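Local coordinates for tudor domain-containing protein 1 (Homo sapiens, PDB 5M9N) that probably helps repress transposable elements in the germline through the piRNA pathway, using Tudor domains that bind arginine-methylated peptides, one such domain being seen here with a bound peptide, at residues L29-G34 with Q144-V149; G39-I44 with F50-L55; A62-S67 with Y117-N122; K170-K175 with V202-V207. All blocks are in the same frame, centred on the assembly; numbering follows the deposited sequence.

How the contacts relate
The four contacts follow the layout of an extended Tudor domain, in which a Tudor barrel is joined to a second, SN-like beta domain built from both ends of the chain. Contact 1 closes a long loop that encloses contacts 2 and 3 in turn; contact 4 follows it. Contacts 1, 2 and 4 all reach the same mixed sheet, and strands 49-54 and 146-150 lie side by side in it. Contact 2 is central, its centre about 10 Å from that of contact 1 and about 12 Å from that of contact 4. Contact 3, about 25 Å between centres from contact 4, lies where helix 58-73 meets the peptide-binding Tudor barrel.

Contact 1. Residues L29-G34 with Q144-V149; sequences LTLNVG and QAIKCV
Leu29 meets Ile146 with one methyl of its fork: CD1 of Leu29 lies 3.6 Å from CG1 of Ile146 and almost as near to its CD1. The two side chains cross at about a right angle, so that the leucine methyl rests against the longer isoleucine branch near its end. The torsions explain the choice of branch. With chi1 of Ile146 at -64°, CG1 stands anti to the carbonyl carbon, next to the backbone N, and heads for Leu29, while CG2 takes the place anti to the N and is left for a second leucine.

That second leucine is Leu31, which is buried and approaches Ile146 tip to tip, its CD2 being 3.6 Å from Ile146 CG2. One isoleucine thus serves two leucines two positions apart, a separate branch for each. The other methyl of Leu29, CD2, looks to the amide of Gln144, with 4.1 Å between Leu29 CD2 and Gln144 NE2. This is simple packing against a polar group, whose NE2 is hydrogen-bonded to the carbonyl of Pro142. No hydrogen bond links the two segments, and the contact rests on side-chain packing alone.

The irregular segment 29-34 leads into strand 36-44 and packs over the mixed sheet of the SN-like part of the extended Tudor domain, near the beginning of strand 146-150. Gln54 of strand 49-54 touches both leucines, and Phe37 of strand 36-44 packs against Leu31 and Ile146. The main chain of Ile146 pairs with Cys52, and Leu31 also reaches Ser189 of strand 189-195.

Contact 2. Residues G39-I44 with F50-L55; sequences GVVAHI and FFCQQL
Val40 and Gln53 exchange a pair of backbone hydrogen bonds, Val40 N to Gln53 O and Gln53 N to Val40 O, each 2.9 Å long. Further on, Phe51 N gives its hydrogen to His43 O at 2.9 Å. Between these pairs the ladder is irregular. The carbonyl O of Phe51 takes a hydrogen bond from Ala42 N at 2.8 Å and a weak one from His43 N at 3.5 Å, so two residues of one strand stand opposite a single residue of the other.

Apolar packing occupies the face that carries Val41, Ile44, Phe50 and Cys52. Val41 divides its branches: CG1 lies 4.0 Å from CD2 of Phe50, oblique to the ring, and CG2 turns to the sulphur of Cys52. Ile44 and Phe50 lie side by side and point the same way, with Ile44 CG1 against Phe50 CB. Met168 of helix 162-172 covers both of these residues.

On the face of Val40, His43, Phe51 and Gln53, polar groups lie against apolar ones by simple packing. Extended beyond CG (chi2 167°), Gln53 places OE1 3.6 Å from Val40 CG2 and also close to the methyl of Ala42, while its NE2 is hydrogen-bonded to the carbonyl of Asp119. The Phe51 ring presents its edge, in plane, to His43 O.

Taken together, strands 36-44 and 49-54 form an antiparallel beta hairpin interrupted by a classic bulge at Ala42 and His43, a hairpin that contributes two neighbouring strands to the mixed sheet beside the Tudor barrel.

Contact 3. Residues A62-S67 with Y117-N122; sequences AELQAS and YVDYGN
Leu64 and Asp119 approach from opposite directions, the leucine from helix 58-73 and the aspartate from the loop after strand 112-117. Only one branch of the leucine takes part: its CD2 comes to 3.6 Å from OD2 of Asp119. With CG anti to the backbone N (chi1 176°), the Leu64 fork is carried off the helix and toward the carboxylate.

Beside this pair, Gln65 and Tyr120 meet more loosely. The aliphatic part of the glutamine reaches the phenol end of the tyrosine, Gln65 CG lying 4.2 Å from Tyr120 OH. The length of the ring spans the gap. This ring meets Tyr100 with planes at about 90°; with Tyr117 and Asn122 it packs on the symmetrically dimethylated arginine of the bound E2F peptide, consistent with Tyr117 and Tyr120 being walls of the aromatic cage of a Tudor domain.

No hydrogen bond crosses between the segments. A methyl against a carboxylate offers little attraction of its own, and the charge is met by other partners: OD1 of Asp119 forms a salt bridge with Arg101 and accepts a hydrogen bond from Gln144 N, and OD2 is hydrogen-bonded outside the two segments as well, which probably favours the ionised carboxylate.

Contact 4. Residues K170-K175 with V202-V207; sequences KLVQNK and VSVSKV
Chi1 of Leu171, at -58°, sets CG anti to the carbonyl carbon and sends the fork across to the helix that starts at Val204. On the other side Val207, with chi1 at 175°, holds CG1 anti to its backbone N, where both leucine methyls meet it: Leu171 CD1 is 3.9 Å from Val207 CG1, and Leu171 CD2 is scarcely farther from that same atom. The two side chains slide past each other in opposite directions.

Val204, one helical turn before Val207, uses both branches. Its CG1 lies 4.1 Å from CD1 of Leu171, while its CG2 is 3.9 Å from CG1 of Val172, which it crosses at about a right angle. Val172 in turn packs on Val41 and Ile44 of strand 36-44, and Val204 on Leu150 and Leu193, so the cluster runs on into the mixed sheet.

Every touch between the segments is methyl against methyl or methine, without a hydrogen bond or salt bridge. The end of helix 162-172 and the start of helix 204-210, two helices of the SN-like part, are therefore held together beside its sheet by apolar packing, while nearby charge is paired separately, as in the Lys175-Asp195 salt bridge.

Contact 1. Residues L29-G34 with Q144-V149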
loop_
_atom_site.group_PDB
_atom_site.type_symbol
_atom_site.label_atom_id
_atom_site.label_comp_id
_atom_site.label_asym_id
_atom_site.label_seq_id
_atom_site.Cartn_x
_atom_site.Cartn_y
_atom_site.Cartn_z
ATOM N N LEU A 29 -9.023 0.179 6.679
ATOM C CA LEU A 29 -9.036 1.379 7.482
ATOM C C LEU A 29 -10.278 2.201 7.119
ATOM O O LEU A 29 -10.595 2.398 5.952
ATOM C CB LEU A 29 -7.759 2.192 7.280
ATOM C CG LEU A 29 -6.513 1.535 7.858
ATOM C CD1 LEU A 29 -5.261 2.066 7.193
ATOM C CD2 LEU A 29 -6.417 1.740 9.369
ATOM N N THR A 30 -11.019 2.580 8.153
ATOM C CA THR A 30 -12.115 3.521 8.053
ATOM C C THR A 30 -11.398 4.845 7.895
ATOM O O THR A 30 -10.593 5.243 8.773
ATOM C CB THR A 30 -12.993 3.544 9.335
ATOM O OG1 THR A 30 -13.672 2.292 9.488
ATOM C CG2 THR A 30 -14.040 4.692 9.303
ATOM N N LEU A 31 -11.642 5.471 6.751
ATOM C CA LEU A 31 -11.187 6.804 6.454
ATOM C C LEU A 31 -12.435 7.563 6.068
ATOM O O LEU A 31 -13.003 7.333 5.004
ATOM C CB LEU A 31 -10.177 6.789 5.323
ATOM C CG LEU A 31 -8.758 7.077 5.797
ATOM C CD1 LEU A 31 -8.294 6.097 6.852
ATOM C CD2 LEU A 31 -7.835 7.097 4.592
ATOM N N ASN A 32 -12.923 8.371 6.986
ATOM C CA ASN A 32 -14.085 9.218 6.715
ATOM C C ASN A 32 -13.645 10.483 5.982
ATOM O O ASN A 32 -12.500 10.959 6.169
ATOM C CB ASN A 32 -14.802 9.566 8.018
ATOM C CG ASN A 32 -15.347 8.333 8.731
ATOM O OD1 ASN A 32 -15.140 8.163 9.928
ATOM N ND2 ASN A 32 -16.011 7.454 7.994
ATOM N N VAL A 33 -14.552 11.024 5.160
ATOM C CA VAL A 33 -14.299 12.297 4.504
ATOM C C VAL A 33 -14.028 13.321 5.642
ATOM O O VAL A 33 -14.664 13.286 6.686
ATOM C CB VAL A 33 -15.484 12.793 3.604
ATOM C CG1 VAL A 33 -15.150 14.159 3.014
ATOM C CG2 VAL A 33 -15.810 11.805 2.477
ATOM N N GLY A 34 -13.066 14.197 5.443
ATOM C CA GLY A 34 -12.682 15.136 6.497
ATOM C C GLY A 34 -11.661 14.603 7.489
ATOM O O GLY A 34 -11.069 15.391 8.193
ATOM N N GLN A 144 -2.717 -1.840 5.764
ATOM C CA GLN A 144 -2.162 -0.545 6.077
ATOM C C GLN A 144 -1.814 0.387 4.912
ATOM O O GLN A 144 -1.484 1.542 5.192
ATOM C CB GLN A 144 -0.975 -0.730 6.985
ATOM C CG GLN A 144 -1.364 -1.397 8.313
ATOM C CD GLN A 144 -2.148 -0.487 9.235
ATOM O OE1 GLN A 144 -1.680 0.634 9.557
ATOM N NE2 GLN A 144 -3.277 -0.949 9.717
ATOM N N ALA A 145 -1.777 -0.085 3.668
ATOM C CA ALA A 145 -1.432 0.761 2.530
ATOM C C ALA A 145 -2.731 1.386 2.077
ATOM O O ALA A 145 -3.667 0.668 1.728
ATOM C CB ALA A 145 -0.830 -0.023 1.394
ATOM N N ILE A 146 -2.846 2.698 2.211
ATOM C CA ILE A 146 -4.098 3.373 1.888
ATOM C C ILE A 146 -3.980 3.878 0.452
ATOM O O ILE A 146 -3.096 4.662 0.160
ATOM C CB ILE A 146 -4.361 4.526 2.840
ATOM C CG1 ILE A 146 -4.563 4.020 4.274
ATOM C CG2 ILE A 146 -5.615 5.272 2.445
ATOM C CD1 ILE A 146 -4.010 4.989 5.276
ATOM N N LYS A 147 -4.880 3.412 -0.434
ATOM C CA LYS A 147 -4.845 3.789 -1.830
ATOM C C LYS A 147 -5.473 5.166 -2.038
ATOM O O LYS A 147 -6.597 5.411 -1.622
ATOM C CB LYS A 147 -5.586 2.756 -2.689
ATOM C CG LYS A 147 -5.602 3.111 -4.160
ATOM C CD LYS A 147 -4.209 3.380 -4.688
ATOM C CE LYS A 147 -4.327 4.004 -6.063
ATOM N NZ LYS A 147 -5.272 5.155 -6.281
ATOM N N CYS A 148 -4.727 6.040 -2.707
ATOM C CA CYS A 148 -5.018 7.430 -2.818
ATOM C C CYS A 148 -4.940 7.925 -4.246
ATOM O O CYS A 148 -4.157 7.427 -5.062
ATOM C CB CYS A 148 -3.999 8.234 -1.999
ATOM S SG CYS A 148 -4.127 7.908 -0.227
ATOM N N VAL A 149 -5.736 8.967 -4.500
ATOM C CA VAL A 149 -5.676 9.773 -5.674
ATOM C C VAL A 149 -5.575 11.242 -5.211
ATOM O O VAL A 149 -6.296 11.635 -4.332
ATOM C CB VAL A 149 -7.018 9.667 -6.395
ATOM C CG1 VAL A 149 -7.083 10.620 -7.589
ATOM C CG2 VAL A 149 -7.282 8.227 -6.781
#

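Contact 2. Residues G39-I44 with F50-L55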
loop_
_atom_site.group_PDB
_atom_site.type_symbol
_atom_site.label_atom_id
_atom_site.label_comp_id
_atom_site.label_asym_id
_atom_site.label_seq_id
_atom_site.Cartn_x
_atom_site.Cartn_y
_atom_site.Cartn_z
ATOM N N GLY A 39 0.828 10.973 8.023
ATOM C CA GLY A 39 1.343 9.767 7.427
ATOM C C GLY A 39 2.528 9.941 6.537
ATOM O O GLY A 39 3.080 11.033 6.411
ATOM N N VAL A 40 2.855 8.847 5.840
ATOM C CA VAL A 40 3.971 8.803 4.930
ATOM C C VAL A 40 3.459 8.296 3.595
ATOM O O VAL A 40 2.532 7.467 3.581
ATOM C CB VAL A 40 5.136 7.938 5.470
ATOM C CG1 VAL A 40 5.658 8.525 6.793
ATOM C CG2 VAL A 40 4.743 6.490 5.675
ATOM N N VAL A 41 4.012 8.829 2.511
ATOM C CA VAL A 41 3.674 8.343 1.160
ATOM C C VAL A 41 4.634 7.160 1.028
ATOM O O VAL A 41 5.852 7.301 1.047
ATOM C CB VAL A 41 3.830 9.421 0.079
ATOM C CG1 VAL A 41 3.543 8.890 -1.333
ATOM C CG2 VAL A 41 2.876 10.580 0.365
ATOM N N ALA A 42 4.076 5.974 1.010
ATOM C CA ALA A 42 4.900 4.769 1.026
ATOM C C ALA A 42 5.341 4.342 -0.378
ATOM O O ALA A 42 6.477 3.877 -0.532
ATOM C CB ALA A 42 4.153 3.661 1.729
ATOM N N HIS A 43 4.447 4.466 -1.376
ATOM C CA HIS A 43 4.672 3.992 -2.753
ATOM C C HIS A 43 3.884 4.897 -3.707
ATOM O O HIS A 43 2.750 5.184 -3.385
ATOM C CB HIS A 43 4.149 2.539 -2.861
ATOM C CG HIS A 43 4.474 1.861 -4.156
ATOM N ND1 HIS A 43 5.704 1.292 -4.415
ATOM C CD2 HIS A 43 3.730 1.667 -5.269
ATOM C CE1 HIS A 43 5.707 0.788 -5.636
ATOM N NE2 HIS A 43 4.522 1.003 -6.176
ATOM N N ILE A 44 4.458 5.271 -4.865
ATOM C CA ILE A 44 3.838 6.176 -5.844
ATOM C C ILE A 44 3.961 5.586 -7.222
ATOM O O ILE A 44 5.079 5.430 -7.690
ATOM C CB ILE A 44 4.545 7.574 -5.909
ATOM C CG1 ILE A 44 4.429 8.294 -4.554
ATOM C CG2 ILE A 44 3.986 8.479 -7.035
ATOM C CD1 ILE A 44 5.197 9.611 -4.515
ATOM N N PHE A 50 -1.293 6.061 -5.767
ATOM C CA PHE A 50 -0.254 6.055 -4.755
ATOM C C PHE A 50 -0.823 5.565 -3.440
ATOM O O PHE A 50 -2.022 5.386 -3.344
ATOM C CB PHE A 50 0.473 7.395 -4.667
ATOM C CG PHE A 50 -0.334 8.518 -4.056
ATOM C CD1 PHE A 50 -1.151 9.314 -4.840
ATOM C CD2 PHE A 50 -0.238 8.801 -2.705
ATOM C CE1 PHE A 50 -1.908 10.356 -4.311
ATOM C CE2 PHE A 50 -0.981 9.823 -2.165
ATOM C CZ PHE A 50 -1.794 10.621 -2.955
ATOM N N PHE A 51 0.060 5.347 -2.445
ATOM C CA PHE A 51 -0.298 4.703 -1.184
ATOM C C PHE A 51 0.310 5.428 -0.021
ATOM O O PHE A 51 1.478 5.748 -0.082
ATOM C CB PHE A 51 0.239 3.298 -1.123
ATOM C CG PHE A 51 -0.437 2.385 -2.087
ATOM C CD1 PHE A 51 0.039 2.250 -3.343
ATOM C CD2 PHE A 51 -1.551 1.737 -1.715
ATOM C CE1 PHE A 51 -0.598 1.389 -4.252
ATOM C CE2 PHE A 51 -2.195 0.855 -2.582
ATOM C CZ PHE A 51 -1.704 0.673 -3.837
ATOM N N CYS A 52 -0.472 5.590 1.023
ATOM C CA CYS A 52 0.003 6.271 2.241
ATOM C C CYS A 52 -0.152 5.247 3.345
ATOM O O CYS A 52 -0.968 4.324 3.254
ATOM C CB CYS A 52 -0.899 7.497 2.530
ATOM S SG CYS A 52 -0.660 8.789 1.308
ATOM N N GLN A 53 0.664 5.398 4.379
ATOM C CA GLN A 53 0.436 4.742 5.631
ATOM C C GLN A 53 0.340 5.808 6.742
ATOM O O GLN A 53 0.975 6.847 6.656
ATOM C CB GLN A 53 1.617 3.834 5.980
ATOM C CG GLN A 53 1.990 2.757 4.988
ATOM C CD GLN A 53 3.345 2.152 5.282
ATOM O OE1 GLN A 53 4.321 2.876 5.491
ATOM N NE2 GLN A 53 3.416 0.825 5.341
ATOM N N GLN A 54 -0.416 5.467 7.770
ATOM C CA GLN A 54 -0.572 6.247 8.935
ATOM C C GLN A 54 0.707 6.112 9.723
ATOM O O GLN A 54 1.191 5.004 9.954
ATOM C CB GLN A 54 -1.756 5.751 9.736
ATOM C CG GLN A 54 -3.064 5.890 8.989
ATOM C CD GLN A 54 -4.220 5.255 9.725
ATOM O OE1 GLN A 54 -4.028 4.419 10.602
ATOM N NE2 GLN A 54 -5.430 5.653 9.377
ATOM N N LEU A 55 1.265 7.223 10.146
ATOM C CA LEU A 55 2.506 7.167 10.911
ATOM C C LEU A 55 2.318 6.287 12.155
ATOM O O LEU A 55 3.192 5.497 12.497
ATOM C CB LEU A 55 2.974 8.571 11.246
ATOM C CG LEU A 55 4.249 8.686 12.069
ATOM C CD1 LEU A 55 5.419 7.831 11.566
ATOM C CD2 LEU A 55 4.631 10.156 12.150
#

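Contact 3. Residues A62-S67 with Y117-N122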
loop_
_atom_site.group_PDB
_atom_site.type_symbol
_atom_site.label_atom_id
_atom_site.label_comp_id
_atom_site.label_asym_id
_atom_site.label_seq_id
_atom_site.Cartn_x
_atom_site.Cartn_y
_atom_site.Cartn_z
ATOM N N ALA A 62 5.270 -3.541 12.830
ATOM C CA ALA A 62 6.453 -4.292 13.189
ATOM C C ALA A 62 6.023 -5.496 13.984
ATOM O O ALA A 62 6.637 -6.527 13.897
ATOM C CB ALA A 62 7.434 -3.444 14.008
ATOM N N GLU A 63 4.964 -5.334 14.756
ATOM C CA GLU A 63 4.354 -6.414 15.534
ATOM C C GLU A 63 3.758 -7.508 14.620
ATOM O O GLU A 63 3.963 -8.710 14.832
ATOM C CB GLU A 63 3.286 -5.816 16.456
ATOM C CG GLU A 63 2.156 -6.743 16.889
ATOM C CD GLU A 63 1.511 -6.340 18.207
ATOM O OE1 GLU A 63 1.719 -5.187 18.699
ATOM O OE2 GLU A 63 0.797 -7.211 18.769
ATOM N N LEU A 64 3.046 -7.065 13.597
ATOM C CA LEU A 64 2.465 -7.999 12.601
ATOM C C LEU A 64 3.551 -8.798 11.942
ATOM O O LEU A 64 3.481 -10.010 11.845
ATOM C CB LEU A 64 1.687 -7.211 11.558
ATOM C CG LEU A 64 1.088 -7.986 10.395
ATOM C CD1 LEU A 64 0.153 -9.074 10.889
ATOM C CD2 LEU A 64 0.354 -7.013 9.502
ATOM N N GLN A 65 4.551 -8.099 11.454
ATOM C CA GLN A 65 5.709 -8.704 10.829
ATOM C C GLN A 65 6.427 -9.708 11.724
ATOM O O GLN A 65 6.886 -10.725 11.240
ATOM C CB GLN A 65 6.693 -7.620 10.384
ATOM C CG GLN A 65 6.086 -6.612 9.381
ATOM C CD GLN A 65 5.734 -7.290 8.073
ATOM O OE1 GLN A 65 6.617 -7.889 7.468
ATOM N NE2 GLN A 65 4.453 -7.239 7.652
ATOM N N ALA A 66 6.507 -9.443 13.034
ATOM C CA ALA A 66 7.062 -10.445 13.951
ATOM C C ALA A 66 6.159 -11.677 14.024
ATOM O O ALA A 66 6.653 -12.809 14.035
ATOM C CB ALA A 66 7.242 -9.843 15.342
ATOM N N SER A 67 4.846 -11.455 14.094
ATOM C CA SER A 67 3.917 -12.574 14.155
ATOM C C SER A 67 3.943 -13.397 12.886
ATOM O O SER A 67 3.844 -14.636 12.911
ATOM C CB SER A 67 2.513 -12.083 14.365
ATOM O OG SER A 67 2.430 -11.379 15.548
ATOM N N TYR A 117 1.724 -6.054 -1.997
ATOM C CA TYR A 117 1.930 -6.033 -0.545
ATOM C C TYR A 117 0.922 -5.112 0.064
ATOM O O TYR A 117 0.999 -3.870 -0.107
ATOM C CB TYR A 117 3.344 -5.627 -0.202
ATOM C CG TYR A 117 4.351 -6.679 -0.617
ATOM C CD1 TYR A 117 4.476 -7.859 0.085
ATOM C CD2 TYR A 117 5.105 -6.537 -1.782
ATOM C CE1 TYR A 117 5.376 -8.827 -0.296
ATOM C CE2 TYR A 117 5.993 -7.503 -2.163
ATOM C CZ TYR A 117 6.107 -8.682 -1.442
ATOM O OH TYR A 117 7.042 -9.643 -1.821
ATOM N N VAL A 118 -0.061 -5.696 0.731
ATOM C CA VAL A 118 -1.257 -4.928 1.074
ATOM C C VAL A 118 -1.030 -3.892 2.221
ATOM O O VAL A 118 -1.835 -3.008 2.487
ATOM C CB VAL A 118 -2.410 -5.815 1.491
ATOM C CG1 VAL A 118 -2.908 -6.596 0.304
ATOM C CG2 VAL A 118 -2.066 -6.713 2.677
ATOM N N ASP A 119 0.055 -4.029 2.878
ATOM C CA ASP A 119 0.392 -3.057 3.969
ATOM C C ASP A 119 1.363 -1.987 3.558
ATOM O O ASP A 119 1.661 -1.032 4.387
ATOM C CB ASP A 119 0.918 -3.871 5.115
ATOM C CG ASP A 119 -0.140 -4.686 5.758
ATOM O OD1 ASP A 119 -1.274 -4.155 6.034
ATOM O OD2 ASP A 119 0.208 -5.839 6.058
ATOM N N TYR A 120 1.837 -2.054 2.305
ATOM C CA TYR A 120 2.923 -1.195 1.835
ATOM C C TYR A 120 2.640 -0.585 0.506
ATOM O O TYR A 120 3.053 0.555 0.271
ATOM C CB TYR A 120 4.317 -1.903 1.816
ATOM C CG TYR A 120 4.806 -2.206 3.167
ATOM C CD1 TYR A 120 4.359 -3.338 3.836
ATOM C CD2 TYR A 120 5.686 -1.341 3.828
ATOM C CE1 TYR A 120 4.730 -3.615 5.103
ATOM C CE2 TYR A 120 6.071 -1.592 5.147
ATOM C CZ TYR A 120 5.602 -2.737 5.763
ATOM O OH TYR A 120 5.882 -3.077 7.049
ATOM N N GLY A 121 2.025 -1.326 -0.419
ATOM C CA GLY A 121 1.648 -0.803 -1.681
ATOM C C GLY A 121 2.480 -1.152 -2.879
ATOM O O GLY A 121 2.055 -0.899 -4.044
ATOM N N ASN A 122 3.622 -1.767 -2.638
ATOM C CA ASN A 122 4.462 -2.246 -3.703
ATOM C C ASN A 122 3.983 -3.648 -4.135
ATOM O O ASN A 122 3.020 -4.207 -3.589
ATOM C CB ASN A 122 5.952 -2.195 -3.279
ATOM C CG ASN A 122 6.264 -3.112 -2.139
ATOM O OD1 ASN A 122 5.565 -3.149 -1.147
ATOM N ND2 ASN A 122 7.241 -3.949 -2.335
#

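Contact 4. Residues K170-K175 with V202-V207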
loop_
_atom_site.group_PDB
_atom_site.type_symbol
_atom_site.label_atom_id
_atom_site.label_comp_id
_atom_site.label_asym_id
_atom_site.label_seq_id
_atom_site.Cartn_x
_atom_site.Cartn_y
_atom_site.Cartn_z
ATOM N N LYS A 170 9.871 13.887 -4.619
ATOM C CA LYS A 170 10.777 14.856 -3.975
ATOM C C LYS A 170 10.028 15.664 -2.914
ATOM O O LYS A 170 10.554 15.915 -1.846
ATOM C CB LYS A 170 11.346 15.777 -5.072
ATOM C CG LYS A 170 12.397 16.825 -4.689
ATOM C CD LYS A 170 12.922 17.513 -5.965
ATOM C CE LYS A 170 14.286 18.219 -5.810
ATOM N NZ LYS A 170 14.235 19.584 -5.218
ATOM N N LEU A 171 8.784 16.058 -3.176
ATOM C CA LEU A 171 8.022 16.801 -2.168
ATOM C C LEU A 171 7.654 15.988 -0.914
ATOM O O LEU A 171 7.408 16.562 0.114
ATOM C CB LEU A 171 6.766 17.422 -2.780
ATOM C CG LEU A 171 6.975 18.380 -3.945
ATOM C CD1 LEU A 171 5.765 18.400 -4.871
ATOM C CD2 LEU A 171 7.339 19.789 -3.479
ATOM N N VAL A 172 7.561 14.669 -1.010
ATOM C CA VAL A 172 7.055 13.836 0.090
ATOM C C VAL A 172 8.045 12.843 0.666
ATOM O O VAL A 172 7.731 12.187 1.661
ATOM C CB VAL A 172 5.759 13.044 -0.309
ATOM C CG1 VAL A 172 4.678 14.016 -0.776
ATOM C CG2 VAL A 172 6.043 11.990 -1.370
ATOM N N GLN A 173 9.221 12.721 0.061
ATOM C CA GLN A 173 10.231 11.741 0.507
ATOM C C GLN A 173 10.717 11.995 1.924
ATOM O O GLN A 173 10.896 13.147 2.289
ATOM C CB GLN A 173 11.455 11.769 -0.389
ATOM C CG GLN A 173 11.491 10.579 -1.315
ATOM C CD GLN A 173 12.681 10.631 -2.238
ATOM O OE1 GLN A 173 13.752 11.105 -1.839
ATOM N NE2 GLN A 173 12.514 10.123 -3.477
ATOM N N ASN A 174 10.933 10.911 2.684
ATOM C CA ASN A 174 11.346 10.934 4.100
ATOM C C ASN A 174 10.682 12.005 4.917
ATOM O O ASN A 174 11.325 12.628 5.768
ATOM C CB ASN A 174 12.856 11.096 4.221
ATOM C CG ASN A 174 13.601 10.184 3.292
ATOM O OD1 ASN A 174 13.178 9.043 3.054
ATOM N ND2 ASN A 174 14.704 10.677 2.736
ATOM N N LYS A 175 9.397 12.235 4.653
ATOM C CA LYS A 175 8.671 13.309 5.310
ATOM C C LYS A 175 7.368 12.812 5.894
ATOM O O LYS A 175 6.720 11.874 5.368
ATOM C CB LYS A 175 8.364 14.439 4.338
ATOM C CG LYS A 175 9.422 15.498 4.202
ATOM C CD LYS A 175 8.936 16.543 3.219
ATOM C CE LYS A 175 9.721 17.823 3.372
ATOM N NZ LYS A 175 9.428 18.787 2.288
ATOM N N VAL A 202 2.485 23.882 2.285
ATOM C CA VAL A 202 2.610 23.571 0.867
ATOM C C VAL A 202 1.772 22.314 0.513
ATOM O O VAL A 202 1.900 21.264 1.155
ATOM C CB VAL A 202 4.096 23.445 0.430
ATOM C CG1 VAL A 202 4.891 24.705 0.828
ATOM C CG2 VAL A 202 4.776 22.225 1.018
ATOM N N SER A 203 0.872 22.493 -0.463
ATOM C CA SER A 203 -0.012 21.452 -0.978
ATOM C C SER A 203 0.746 20.811 -2.092
ATOM O O SER A 203 1.350 21.519 -2.901
ATOM C CB SER A 203 -1.290 22.086 -1.535
ATOM O OG SER A 203 -2.231 21.149 -2.029
ATOM N N VAL A 204 0.732 19.471 -2.143
ATOM C CA VAL A 204 1.417 18.795 -3.210
ATOM C C VAL A 204 0.703 19.149 -4.515
ATOM O O VAL A 204 1.370 19.386 -5.495
ATOM C CB VAL A 204 1.537 17.265 -2.968
ATOM C CG1 VAL A 204 2.151 16.549 -4.170
ATOM C CG2 VAL A 204 2.385 17.002 -1.725
ATOM N N SER A 205 -0.639 19.173 -4.503
ATOM C CA SER A 205 -1.460 19.585 -5.657
ATOM C C SER A 205 -1.009 20.949 -6.214
ATOM O O SER A 205 -0.749 21.064 -7.389
ATOM C CB SER A 205 -2.953 19.652 -5.268
ATOM O OG SER A 205 -3.512 18.363 -4.965
ATOM N N LYS A 206 -0.897 21.948 -5.349
ATOM C CA LYS A 206 -0.566 23.361 -5.758
ATOM C C LYS A 206 0.806 23.456 -6.437
ATOM O O LYS A 206 0.940 24.098 -7.469
ATOM C CB LYS A 206 -0.656 24.357 -4.559
ATOM C CG LYS A 206 -0.364 25.848 -4.890
ATOM C CD LYS A 206 -1.081 26.357 -6.151
ATOM C CE LYS A 206 -1.261 27.884 -6.231
ATOM N NZ LYS A 206 -0.103 28.667 -5.702
ATOM N N VAL A 207 1.798 22.762 -5.893
ATOM C CA VAL A 207 3.139 22.788 -6.472
ATOM C C VAL A 207 3.143 22.178 -7.889
ATOM O O VAL A 207 3.781 22.707 -8.793
ATOM C CB VAL A 207 4.164 22.035 -5.603
ATOM C CG1 VAL A 207 5.522 21.986 -6.302
ATOM C CG2 VAL A 207 4.309 22.669 -4.228
#